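Local coordinates for cytokinin riboside 5'-monophosphate phosphoribohydrolase (Streptomyces coelicolor, PDB 5ZI9), which is a member of the LOG-like (SLOG clan) protein family, with a Rossmann-like fold built on a parallel sheet, and is found as a six-chain assembly, at residues 188-192 with 193-197. Sequence-based numbering, arbitrary orientation.
Sequences TLVQT and QKVTR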
loop_
_atom_site.group_PDB
_atom_site.type_symbol
_atom_site.label_atom_id
_atom_site.label_comp_id
_atom_site.label_asym_id
_atom_site.label_seq_id
_atom_site.Cartn_x
_atom_site.Cartn_y
_atom_site.Cartn_z
ATOM N N THR B 188 -6.984 15.508 -26.525
ATOM C CA THR B 188 -5.769 14.755 -26.865
ATOM C C THR B 188 -5.948 13.300 -26.474
ATOM O O THR B 188 -5.462 12.395 -27.161
ATOM C CB THR B 188 -4.407 15.404 -26.436
ATOM O OG1 THR B 188 -3.797 14.728 -25.336
ATOM C CG2 THR B 188 -4.585 16.831 -26.156
ATOM N N LEU B 189 -6.729 13.076 -25.436
ATOM C CA LEU B 189 -7.063 11.747 -25.032
ATOM C C LEU B 189 -7.795 11.048 -26.155
ATOM O O LEU B 189 -7.551 9.874 -26.403
ATOM C CB LEU B 189 -7.891 11.756 -23.745
ATOM C CG LEU B 189 -7.102 11.906 -22.434
ATOM C CD1 LEU B 189 -8.042 12.193 -21.266
ATOM C CD2 LEU B 189 -6.294 10.655 -22.135
ATOM N N VAL B 190 -8.679 11.768 -26.847
ATOM C CA VAL B 190 -9.440 11.169 -27.948
ATOM C C VAL B 190 -8.580 11.078 -29.209
ATOM O O VAL B 190 -8.577 10.029 -29.879
ATOM C CB VAL B 190 -10.787 11.902 -28.138
ATOM C CG1 VAL B 190 -11.367 11.718 -29.530
ATOM C CG2 VAL B 190 -11.774 11.383 -27.104
ATOM N N GLN B 191 -7.852 12.148 -29.521
ATOM C CA GLN B 191 -6.908 12.136 -30.637
ATOM C C GLN B 191 -5.883 11.014 -30.558
ATOM O O GLN B 191 -5.541 10.425 -31.548
ATOM C CB GLN B 191 -6.143 13.455 -30.725
ATOM C CG GLN B 191 -5.229 13.556 -31.951
ATOM C CD GLN B 191 -4.328 14.790 -31.928
ATOM O OE1 GLN B 191 -3.616 15.036 -30.940
ATOM N NE2 GLN B 191 -4.355 15.567 -33.003
ATOM N N THR B 192 -5.366 10.727 -29.385
ATOM C CA THR B 192 -4.351 9.686 -29.268
ATOM C C THR B 192 -4.934 8.299 -29.095
ATOM O O THR B 192 -4.194 7.317 -29.010
ATOM C CB THR B 192 -3.465 9.959 -28.061
ATOM O OG1 THR B 192 -4.292 10.018 -26.898
ATOM C CG2 THR B 192 -2.682 11.269 -28.272
ATOM N N GLN B 193 -6.261 8.234 -28.997
ATOM C CA GLN B 193 -7.041 7.002 -28.879
ATOM C C GLN B 193 -6.821 6.300 -27.570
ATOM O O GLN B 193 -7.028 5.121 -27.492
ATOM C CB GLN B 193 -6.810 6.081 -30.058
ATOM C CG GLN B 193 -6.831 6.830 -31.381
ATOM C CD GLN B 193 -7.059 5.921 -32.568
ATOM O OE1 GLN B 193 -6.286 4.990 -32.831
ATOM N NE2 GLN B 193 -8.129 6.195 -33.299
ATOM N N LYS B 194 -6.453 7.055 -26.531
ATOM C CA LYS B 194 -6.464 6.569 -25.147
ATOM C C LYS B 194 -7.861 6.474 -24.638
ATOM O O LYS B 194 -8.125 5.763 -23.679
ATOM C CB LYS B 194 -5.674 7.472 -24.185
ATOM C CG LYS B 194 -4.285 6.932 -23.887
ATOM C CD LYS B 194 -3.969 6.798 -22.404
ATOM C CE LYS B 194 -3.047 5.610 -22.153
ATOM N NZ LYS B 194 -3.731 4.313 -21.855
ATOM N N VAL B 195 -8.742 7.262 -25.219
ATOM C CA VAL B 195 -10.151 7.156 -24.922
ATOM C C VAL B 195 -10.895 7.026 -26.276
ATOM O O VAL B 195 -10.434 7.462 -27.347
ATOM C CB VAL B 195 -10.570 8.301 -23.965
ATOM C CG1 VAL B 195 -11.929 8.836 -24.267
ATOM C CG2 VAL B 195 -10.559 7.817 -22.532
ATOM N N THR B 196 -12.024 6.353 -26.220
ATOM C CA THR B 196 -12.791 6.080 -27.402
ATOM C C THR B 196 -14.283 6.337 -27.098
ATOM O O THR B 196 -14.708 6.246 -25.934
ATOM C CB THR B 196 -12.481 4.629 -27.839
ATOM O OG1 THR B 196 -12.703 4.525 -29.239
ATOM C CG2 THR B 196 -13.308 3.547 -27.057
ATOM N N ARG B 197 -15.061 6.684 -28.130
ATOM C CA ARG B 197 -16.520 6.896 -28.013
ATOM C C ARG B 197 -16.864 7.907 -26.935
ATOM O O ARG B 197 -17.689 7.659 -26.044
ATOM C CB ARG B 197 -17.234 5.570 -27.752
ATOM C CG ARG B 197 -17.252 4.651 -28.965
ATOM C CD ARG B 197 -16.792 3.230 -28.657
ATOM N NE ARG B 197 -17.751 2.220 -29.129
ATOM C CZ ARG B 197 -18.240 1.197 -28.410
ATOM N NH1 ARG B 197 -17.870 0.967 -27.138
ATOM N NH2 ARG B 197 -19.113 0.369 -28.987
#
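Val190 and Val195 meet methyl to methyl where helix 177-191 ends and the chain turns toward strand 200-203: CG2 of Val190 lies 3.8 Å from CG1 of Val195, the two side chains slanting across each other. CG1 of Val190 stands anti to its backbone N (chi1 158°), which leaves CG2 beside that nitrogen to make the touch. Phe198 and Leu232 of the same chain also pack on Val190.

Next to this pair along the helix, Leu189 sends its CD2 methyl to CB of Lys194, again at 3.8 Å. Of the lysine side chain it is CB that makes this touch; beyond it the chain bends at chi2, chi3 and chi4 and turns off from the helix, while Glu136 of a neighbouring subunit packs on Lys194.

The backbone makes a Schellman motif, with Gln193 leaving the helix at positive phi (68°). Its two bonds run from Lys194 N to Leu189 O, a weak one, and from Gln193 N to Val190 O, at 3.1 Å and far above that carbonyl's plane. Val195 N is a second donor to Leu189 O, straighter, at 3.1 Å and also from above the carbonyl plane.

Thr192 closes the last turn from the side. With chi1 at 58°, OG1 sits between its own backbone N and carbonyl carbon and points back along the helix, donating to Thr188 O at 2.7 Å. Thr192 N bonds to the same oxygen from the opposite face of its plane, so two donors from one residue grip it.

The chemistry is thus a polar C-cap flanked by apolar packing: backbone N-H groups of the turn bond to the carbonyls of Leu189 and Val190, Thr192 OG1 adds a second donor to Thr188 O, and the Val190-Val195 and Leu189-Lys194 contacts probably help to keep the departing loop against the final turn.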